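Local atomic coordinates of minor fimbrium anchoring subunit Mfa2 (Porphyromonas gingivalis, PDB entry 5NFI), a protein that anchors the minor (Mfa1) fimbriae in the outer membrane through its interaction with Mfa1 and regulates fimbrial length. Residues A[109-114]-A[143-148]; A[138-143]-A[246-251]. One frame throughout, in Å; residues are numbered along the deposited sequence.

Contact 1 of 2, residues A[109-114]-A[143-148]; sequences GTTLWY and TNRVTV
The hydroxyl of T143 is the best-held polar atom here, gripped by two hydrogen bonds. It accepts the backbone N-H of L112, with L112 N to T143 OG1 at 3.1 Å and an angle of 154° at the hydrogen, and on its other side it donates its own proton to E141 OE2. A chi1 of 31° carries T143 OG1 towards the 109-114 backbone, where it also lies 3.4 Å from T111 CA. The methyl of the same side chain lies alongside: T143 CG2 rests 3.5 Å from T110 O and 4.2 Å from L112 CB, the atom of the leucine side chain nearest to it. The leucine CG is anti to the backbone N (chi1 -180°). T111 crosses T143 obliquely, and its methyl CG2, anti to the carbonyl carbon, lies 4.2 Å from NH2 of R145, a loose contact oblique to the guanidinium. R145 is held by other partners, E141 and D249, through salt bridges. The contact sits where the antiparallel hairpin of strands 113-122 and 133-151 opens: L112 still pairs by backbone with Y142, whereas beyond T143 strand 133-151 runs on between strands 196-202 and 249-258.

Contact 2 of 2, residues A[138-143]-A[246-251]; sequences NLREYT and CINDFD
Residues 140-143 and 246-248 run in roughly the same direction, 23° apart, but their backbones stand well separated, with R140 and C246 8.7 Å apart at CA and T143 and N248 6.9 Å. Side chains bridge this gap. R140 and N248 meet tip to tip, their guanidinium and amide planes turned 53° against each other. NH1 of R140 donates to N248 OD1 at 2.5 Å, in the carbonyl plane and on a lone pair, while NH2 of R140 reaches I247 O at 2.9 Å, almost in the guanidinium plane but from above the carbonyl plane. A bend at chi2 turns the arginine chain onto these acceptors. Residues 246-248 lead into strand 249-258, the parallel neighbour of strand 133-151 in a β-rich fold consistent with the transthyretin clan to which this fimbrial anchor family is assigned. Where the pairing begins, with N248 backbone-bonded to R145, the N248 side-chain amide adds two bonds: its ND2 donates to T143 O at 3.0 Å and to E141 O at 3.2 Å, the latter approached from above its carbonyl plane. The extended E141 side chain lays its carboxylate against the N248 amide, planes 16° apart, with E141 OE1 3.9 Å from N248 CG. CA of C246, a residue disulfide-bonded to C15, lies above one guanidinium face, offset toward its rim.

Both contacts are partly buried near the middle of the elongated chain, their centres about 7 Å apart, and both use strand 133-151, with T143 in common. Contact 1 ties it to the loop leading into its antiparallel partner, strand 113-122; contact 2 to the loop leading into the parallel strand 249-258. Contact 1 buries less surface (180 against 233 Å²) and has one hydrogen bond between its segments among methyl packing, whereas contact 2 is chiefly polar, with four. T143 serves both, its hydroxyl taking L112 N in contact 1, its carbonyl N248 ND2 in contact 2, although the hydroxyl also bonds E141. Probable backbone bonds, L112 O to Y142 N and T147 N to F250 O, join the two contacts.

Contact 1 of 2, residues A[109-114]-A[143-148]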
ATOM      1  N   GLY A 109      10.538  -3.278   5.969  1.00 49.01           N
ATOM      2  CA  GLY A 109      10.835  -4.686   5.858  1.00 49.82           C
ATOM      3  C   GLY A 109       9.597  -5.560   5.815  1.00 50.41           C
ATOM      4  O   GLY A 109       9.712  -6.774   5.906  1.00 52.17           O
ATOM      5  N   THR A 110       8.423  -4.953   5.687  1.00 49.58           N
ATOM      6  CA  THR A 110       7.190  -5.708   5.519  1.00 49.91           C
ATOM      7  C   THR A 110       6.537  -5.441   4.168  1.00 50.39           C
ATOM      8  O   THR A 110       6.592  -4.342   3.641  1.00 51.26           O
ATOM      9  CB  THR A 110       6.157  -5.380   6.611  1.00 49.37           C
ATOM     10  OG1 THR A 110       5.403  -4.223   6.227  1.00 48.43           O
ATOM     11  CG2 THR A 110       6.830  -5.147   7.951  1.00 49.63           C
ATOM     12  N   THR A 111       5.886  -6.449   3.617  1.00 50.65           N
ATOM     13  CA  THR A 111       5.098  -6.269   2.408  1.00 49.42           C
ATOM     14  C   THR A 111       3.643  -6.443   2.757  1.00 48.22           C
ATOM     15  O   THR A 111       3.313  -7.218   3.654  1.00 48.47           O
ATOM     16  CB  THR A 111       5.492  -7.263   1.330  1.00 49.94           C
ATOM     17  OG1 THR A 111       5.737  -8.545   1.933  1.00 50.61           O
ATOM     18  CG2 THR A 111       6.758  -6.788   0.646  1.00 50.46           C
ATOM     19  N   LEU A 112       2.774  -5.703   2.086  1.00 47.16           N
ATOM     20  CA  LEU A 112       1.350  -5.884   2.287  1.00 47.43           C
ATOM     21  C   LEU A 112       0.701  -6.034   0.943  1.00 48.59           C
ATOM     22  O   LEU A 112       0.979  -5.250   0.031  1.00 49.48           O
ATOM     23  CB  LEU A 112       0.740  -4.710   3.034  1.00 47.56           C
ATOM     24  CG  LEU A 112      -0.763  -4.856   3.281  1.00 47.84           C
ATOM     25  CD1 LEU A 112      -0.997  -5.822   4.418  1.00 47.87           C
ATOM     26  CD2 LEU A 112      -1.418  -3.507   3.556  1.00 47.70           C
ATOM     27  N   TRP A 113      -0.171  -7.024   0.806  1.00 48.90           N
ATOM     28  CA  TRP A 113      -0.686  -7.350  -0.525  1.00 49.26           C
ATOM     29  C   TRP A 113      -2.200  -7.441  -0.601  1.00 50.46           C
ATOM     30  O   TRP A 113      -2.838  -7.910   0.334  1.00 50.94           O
ATOM     31  CB  TRP A 113      -0.104  -8.674  -0.995  1.00 48.30           C
ATOM     32  CG  TRP A 113       1.381  -8.717  -1.030  1.00 46.77           C
ATOM     33  CD1 TRP A 113       2.227  -8.858   0.033  1.00 46.07           C
ATOM     34  CD2 TRP A 113       2.204  -8.660  -2.197  1.00 46.74           C
ATOM     35  NE1 TRP A 113       3.527  -8.875  -0.402  1.00 45.78           N
ATOM     36  CE2 TRP A 113       3.540  -8.760  -1.769  1.00 46.42           C
ATOM     37  CE3 TRP A 113       1.942  -8.518  -3.562  1.00 47.00           C
ATOM     38  CZ2 TRP A 113       4.608  -8.730  -2.655  1.00 47.33           C
ATOM     39  CZ3 TRP A 113       2.994  -8.495  -4.435  1.00 47.92           C
ATOM     40  CH2 TRP A 113       4.315  -8.597  -3.981  1.00 48.08           C
ATOM     41  N   TYR A 114      -2.774  -7.018  -1.725  1.00 50.74           N
ATOM     42  CA  TYR A 114      -4.204  -7.179  -1.926  1.00 51.27           C
ATOM     43  C   TYR A 114      -4.578  -7.808  -3.278  1.00 53.40           C
ATOM     44  O   TYR A 114      -3.939  -7.570  -4.288  1.00 54.03           O
ATOM     45  CB  TYR A 114      -4.929  -5.842  -1.785  1.00 51.12           C
ATOM     46  CG  TYR A 114      -6.401  -6.023  -2.046  1.00 52.58           C
ATOM     47  CD1 TYR A 114      -7.204  -6.723  -1.139  1.00 52.96           C
ATOM     48  CD2 TYR A 114      -6.977  -5.572  -3.216  1.00 53.73           C
ATOM     49  CE1 TYR A 114      -8.549  -6.936  -1.384  1.00 53.76           C
ATOM     50  CE2 TYR A 114      -8.315  -5.779  -3.469  1.00 54.87           C
ATOM     51  CZ  TYR A 114      -9.094  -6.464  -2.553  1.00 54.79           C
ATOM     52  OH  TYR A 114     -10.430  -6.658  -2.803  1.00 55.88           O
ATOM     53  N   THR A 143       2.383  -1.818  -0.032  1.00 44.07           N
ATOM     54  CA  THR A 143       3.528  -1.142   0.564  1.00 44.25           C
ATOM     55  C   THR A 143       4.398  -0.479  -0.519  1.00 46.57           C
ATOM     56  O   THR A 143       4.501  -0.954  -1.668  1.00 48.04           O
ATOM     57  CB  THR A 143       4.421  -2.083   1.388  1.00 43.29           C
ATOM     58  OG1 THR A 143       4.371  -3.397   0.829  1.00 43.46           O
ATOM     59  CG2 THR A 143       4.013  -2.112   2.858  1.00 41.92           C
ATOM     60  N   ASN A 144       5.006   0.636  -0.143  1.00 46.71           N
ATOM     61  CA  ASN A 144       5.902   1.370  -1.018  1.00 46.87           C
ATOM     62  C   ASN A 144       7.096   1.758  -0.214  1.00 45.86           C
ATOM     63  O   ASN A 144       6.958   2.202   0.913  1.00 45.26           O
ATOM     64  CB  ASN A 144       5.236   2.606  -1.592  1.00 47.29           C
ATOM     65  CG  ASN A 144       4.131   2.269  -2.535  1.00 47.37           C
ATOM     66  OD1 ASN A 144       4.378   1.903  -3.681  1.00 45.21           O
ATOM     67  ND2 ASN A 144       2.894   2.427  -2.076  1.00 46.85           N
ATOM     68  N   ARG A 145       8.265   1.570  -0.797  1.00 46.57           N
ATOM     69  CA  ARG A 145       9.515   1.956  -0.175  1.00 46.65           C
ATOM     70  C   ARG A 145       9.973   3.229  -0.849  1.00 47.80           C
ATOM     71  O   ARG A 145      10.170   3.266  -2.062  1.00 49.21           O
ATOM     72  CB  ARG A 145      10.560   0.842  -0.300  1.00 46.38           C
ATOM     73  CG  ARG A 145      10.205  -0.404   0.496  1.00 45.12           C
ATOM     74  CD  ARG A 145      10.884  -1.629  -0.077  1.00 46.38           C
ATOM     75  NE  ARG A 145      10.334  -1.984  -1.384  1.00 47.90           N
ATOM     76  CZ  ARG A 145       9.215  -2.687  -1.567  1.00 48.55           C
ATOM     77  NH1 ARG A 145       8.787  -2.950  -2.800  1.00 49.05           N
ATOM     78  NH2 ARG A 145       8.518  -3.127  -0.522  1.00 48.59           N
ATOM     79  N   VAL A 146      10.110   4.282  -0.060  1.00 47.72           N
ATOM     80  CA  VAL A 146      10.395   5.598  -0.595  1.00 48.51           C
ATOM     81  C   VAL A 146      11.651   6.180   0.034  1.00 48.75           C
ATOM     82  O   VAL A 146      11.676   6.471   1.230  1.00 48.80           O
ATOM     83  CB  VAL A 146       9.217   6.576  -0.366  1.00 48.47           C
ATOM     84  CG1 VAL A 146       9.439   7.848  -1.155  1.00 49.54           C
ATOM     85  CG2 VAL A 146       7.892   5.941  -0.761  1.00 47.69           C
ATOM     86  N   THR A 147      12.687   6.342  -0.782  1.00 49.32           N
ATOM     87  CA  THR A 147      13.922   6.970  -0.353  1.00 50.39           C
ATOM     88  C   THR A 147      13.958   8.431  -0.812  1.00 52.26           C
ATOM     89  O   THR A 147      13.649   8.749  -1.973  1.00 53.90           O
ATOM     90  CB  THR A 147      15.144   6.233  -0.910  1.00 51.20           C
ATOM     91  OG1 THR A 147      14.960   4.822  -0.754  1.00 52.16           O
ATOM     92  CG2 THR A 147      16.408   6.662  -0.184  1.00 51.30           C
ATOM     93  N   VAL A 148      14.344   9.320   0.089  1.00 51.81           N
ATOM     94  CA  VAL A 148      14.381  10.726  -0.232  1.00 53.42           C
ATOM     95  C   VAL A 148      15.703  11.334   0.215  1.00 55.36           C
ATOM     96  O   VAL A 148      16.133  11.136   1.344  1.00 48.43           O
ATOM     97  CB  VAL A 148      13.222  11.483   0.429  1.00 53.06           C
ATOM     98  CG1 VAL A 148      13.333  12.980   0.148  1.00 54.44           C
ATOM     99  CG2 VAL A 148      11.897  10.942  -0.061  1.00 52.47           C
TER

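Contact 2 of 2, residues A[138-143]-A[246-251]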
ATOM      1  N   ASN A 138      -5.071 -11.731  -8.503  1.00 64.17           N
ATOM      2  CA  ASN A 138      -3.802 -11.019  -8.686  1.00 62.49           C
ATOM      3  C   ASN A 138      -3.438 -10.146  -7.480  1.00 59.87           C
ATOM      4  O   ASN A 138      -4.083  -9.129  -7.204  1.00 58.62           O
ATOM      5  CB  ASN A 138      -3.855 -10.161  -9.950  1.00 63.19           C
ATOM      6  CG  ASN A 138      -2.503  -9.519 -10.300  1.00 63.22           C
ATOM      7  OD1 ASN A 138      -1.560  -9.522  -9.504  1.00 62.52           O
ATOM      8  ND2 ASN A 138      -2.418  -8.958 -11.501  1.00 64.21           N
ATOM      9  N   LEU A 139      -2.399 -10.556  -6.763  1.00 58.86           N
ATOM     10  CA  LEU A 139      -1.955  -9.819  -5.601  1.00 57.09           C
ATOM     11  C   LEU A 139      -1.089  -8.668  -6.064  1.00 57.67           C
ATOM     12  O   LEU A 139      -0.074  -8.874  -6.745  1.00 59.23           O
ATOM     13  CB  LEU A 139      -1.182 -10.716  -4.635  1.00 56.38           C
ATOM     14  CG  LEU A 139      -1.986 -11.792  -3.905  1.00 56.16           C
ATOM     15  CD1 LEU A 139      -1.078 -12.934  -3.504  1.00 56.50           C
ATOM     16  CD2 LEU A 139      -2.663 -11.203  -2.677  1.00 54.70           C
ATOM     17  N   ARG A 140      -1.530  -7.459  -5.714  1.00 56.27           N
ATOM     18  CA  ARG A 140      -0.803  -6.232  -5.935  1.00 55.07           C
ATOM     19  C   ARG A 140      -0.222  -5.760  -4.615  1.00 53.46           C
ATOM     20  O   ARG A 140      -0.917  -5.749  -3.594  1.00 52.47           O
ATOM     21  CB  ARG A 140      -1.724  -5.165  -6.518  1.00 55.53           C
ATOM     22  CG  ARG A 140      -1.110  -3.770  -6.603  1.00 55.23           C
ATOM     23  CD  ARG A 140      -0.038  -3.622  -7.688  1.00 48.72           C
ATOM     24  NE  ARG A 140       0.492  -2.263  -7.640  1.00 53.32           N
ATOM     25  CZ  ARG A 140       1.783  -1.955  -7.520  1.00 53.05           C
ATOM     26  NH1 ARG A 140       2.705  -2.909  -7.489  1.00 53.09           N
ATOM     27  NH2 ARG A 140       2.154  -0.687  -7.447  1.00 48.35           N
ATOM     28  N   GLU A 141       1.052  -5.376  -4.627  1.00 52.33           N
ATOM     29  CA  GLU A 141       1.689  -4.864  -3.419  1.00 49.25           C
ATOM     30  C   GLU A 141       1.225  -3.449  -3.136  1.00 47.26           C
ATOM     31  O   GLU A 141       1.192  -2.617  -4.040  1.00 47.85           O
ATOM     32  CB  GLU A 141       3.214  -4.902  -3.527  1.00 48.96           C
ATOM     33  CG  GLU A 141       3.865  -4.495  -2.222  1.00 48.41           C
ATOM     34  CD  GLU A 141       5.370  -4.473  -2.282  1.00 48.99           C
ATOM     35  OE1 GLU A 141       5.918  -4.860  -3.347  1.00 50.48           O
ATOM     36  OE2 GLU A 141       5.992  -4.079  -1.259  1.00 47.61           O
ATOM     37  N   TYR A 142       0.880  -3.200  -1.872  1.00 45.29           N
ATOM     38  CA  TYR A 142       0.358  -1.921  -1.405  1.00 45.03           C
ATOM     39  C   TYR A 142       1.410  -1.121  -0.631  1.00 44.93           C
ATOM     40  O   TYR A 142       1.306   0.099  -0.540  1.00 42.95           O
ATOM     41  CB  TYR A 142      -0.849  -2.127  -0.492  1.00 45.30           C
ATOM     42  CG  TYR A 142      -2.195  -2.147  -1.176  1.00 46.41           C
ATOM     43  CD1 TYR A 142      -2.317  -2.418  -2.536  1.00 46.79           C
ATOM     44  CD2 TYR A 142      -3.354  -1.885  -0.453  1.00 46.26           C
ATOM     45  CE1 TYR A 142      -3.552  -2.424  -3.148  1.00 47.15           C
ATOM     46  CE2 TYR A 142      -4.582  -1.889  -1.056  1.00 46.65           C
ATOM     47  CZ  TYR A 142      -4.680  -2.157  -2.398  1.00 47.65           C
ATOM     48  OH  TYR A 142      -5.926  -2.157  -2.988  1.00 49.29           O
ATOM     49  N   THR A 143       2.383  -1.818  -0.032  1.00 44.07           N
ATOM     50  CA  THR A 143       3.528  -1.142   0.564  1.00 44.25           C
ATOM     51  C   THR A 143       4.398  -0.479  -0.519  1.00 46.57           C
ATOM     52  O   THR A 143       4.501  -0.954  -1.668  1.00 48.04           O
ATOM     53  CB  THR A 143       4.421  -2.083   1.388  1.00 43.29           C
ATOM     54  OG1 THR A 143       4.371  -3.397   0.829  1.00 43.46           O
ATOM     55  CG2 THR A 143       4.013  -2.112   2.858  1.00 41.92           C
ATOM     56  N   CYS A 246       2.392   0.001 -11.164  1.00 75.05           N
ATOM     57  CA  CYS A 246       3.343  -1.049 -11.536  1.00 77.04           C
ATOM     58  C   CYS A 246       4.592  -1.013 -10.683  1.00 77.46           C
ATOM     59  O   CYS A 246       5.389  -1.948 -10.709  1.00 79.38           O
ATOM     60  CB  CYS A 246       3.744  -0.931 -13.012  1.00 78.51           C
ATOM     61  SG  CYS A 246       2.385  -1.010 -14.176  1.00 92.98           S
ATOM     62  N   ILE A 247       4.767   0.066  -9.928  1.00 76.48           N
ATOM     63  CA  ILE A 247       6.019   0.282  -9.209  1.00 74.58           C
ATOM     64  C   ILE A 247       5.788   0.446  -7.705  1.00 71.68           C
ATOM     65  O   ILE A 247       4.686   0.794  -7.283  1.00 72.30           O
ATOM     66  CB  ILE A 247       6.758   1.518  -9.783  1.00 75.93           C
ATOM     67  CG1 ILE A 247       8.243   1.455  -9.460  1.00 75.86           C
ATOM     68  CG2 ILE A 247       6.142   2.809  -9.287  1.00 74.85           C
ATOM     69  CD1 ILE A 247       8.943   0.296 -10.142  1.00 77.42           C
ATOM     70  N   ASN A 248       6.813   0.181  -6.894  1.00 66.46           N
ATOM     71  CA  ASN A 248       6.683   0.272  -5.428  1.00 61.27           C
ATOM     72  C   ASN A 248       7.935   0.792  -4.718  1.00 59.35           C
ATOM     73  O   ASN A 248       8.042   0.725  -3.494  1.00 57.95           O
ATOM     74  CB  ASN A 248       6.312  -1.099  -4.841  1.00 58.89           C
ATOM     75  CG  ASN A 248       4.949  -1.565  -5.283  1.00 57.33           C
ATOM     76  OD1 ASN A 248       4.807  -2.282  -6.277  1.00 57.81           O
ATOM     77  ND2 ASN A 248       3.928  -1.139  -4.565  1.00 56.35           N
ATOM     78  N   ASP A 249       8.885   1.305  -5.490  1.00 58.83           N
ATOM     79  CA  ASP A 249      10.105   1.855  -4.927  1.00 57.42           C
ATOM     80  C   ASP A 249      10.382   3.214  -5.529  1.00 57.62           C
ATOM     81  O   ASP A 249      10.334   3.388  -6.742  1.00 58.90           O
ATOM     82  CB  ASP A 249      11.274   0.910  -5.159  1.00 57.52           C
ATOM     83  CG  ASP A 249      11.236  -0.272  -4.223  1.00 57.88           C
ATOM     84  OD1 ASP A 249      10.310  -1.088  -4.373  1.00 57.69           O
ATOM     85  OD2 ASP A 249      12.115  -0.378  -3.335  1.00 58.46           O
ATOM     86  N   PHE A 250      10.656   4.190  -4.678  1.00 57.13           N
ATOM     87  CA  PHE A 250      10.732   5.557  -5.153  1.00 57.93           C
ATOM     88  C   PHE A 250      11.993   6.253  -4.648  1.00 58.47           C
ATOM     89  O   PHE A 250      12.119   6.531  -3.456  1.00 58.42           O
ATOM     90  CB  PHE A 250       9.474   6.328  -4.736  1.00 57.02           C
ATOM     91  CG  PHE A 250       8.212   5.808  -5.363  1.00 57.89           C
ATOM     92  CD1 PHE A 250       7.490   4.779  -4.759  1.00 58.20           C
ATOM     93  CD2 PHE A 250       7.741   6.341  -6.555  1.00 59.35           C
ATOM     94  CE1 PHE A 250       6.329   4.286  -5.333  1.00 59.21           C
ATOM     95  CE2 PHE A 250       6.569   5.852  -7.147  1.00 60.87           C
ATOM     96  CZ  PHE A 250       5.863   4.816  -6.529  1.00 60.48           C
ATOM     97  N   ASP A 251      12.939   6.499  -5.554  1.00 59.06           N
ATOM     98  CA  ASP A 251      14.126   7.263  -5.201  1.00 58.74           C
ATOM     99  C   ASP A 251      13.846   8.714  -5.555  1.00 56.47           C
ATOM    100  O   ASP A 251      13.610   9.045  -6.712  1.00 56.39           O
ATOM    101  CB  ASP A 251      15.382   6.761  -5.913  1.00 61.80           C
ATOM    102  CG  ASP A 251      16.651   7.047  -5.113  1.00 65.01           C
ATOM    103  OD1 ASP A 251      16.545   7.732  -4.073  1.00 65.57           O
ATOM    104  OD2 ASP A 251      17.758   6.608  -5.503  1.00 67.38           O
TER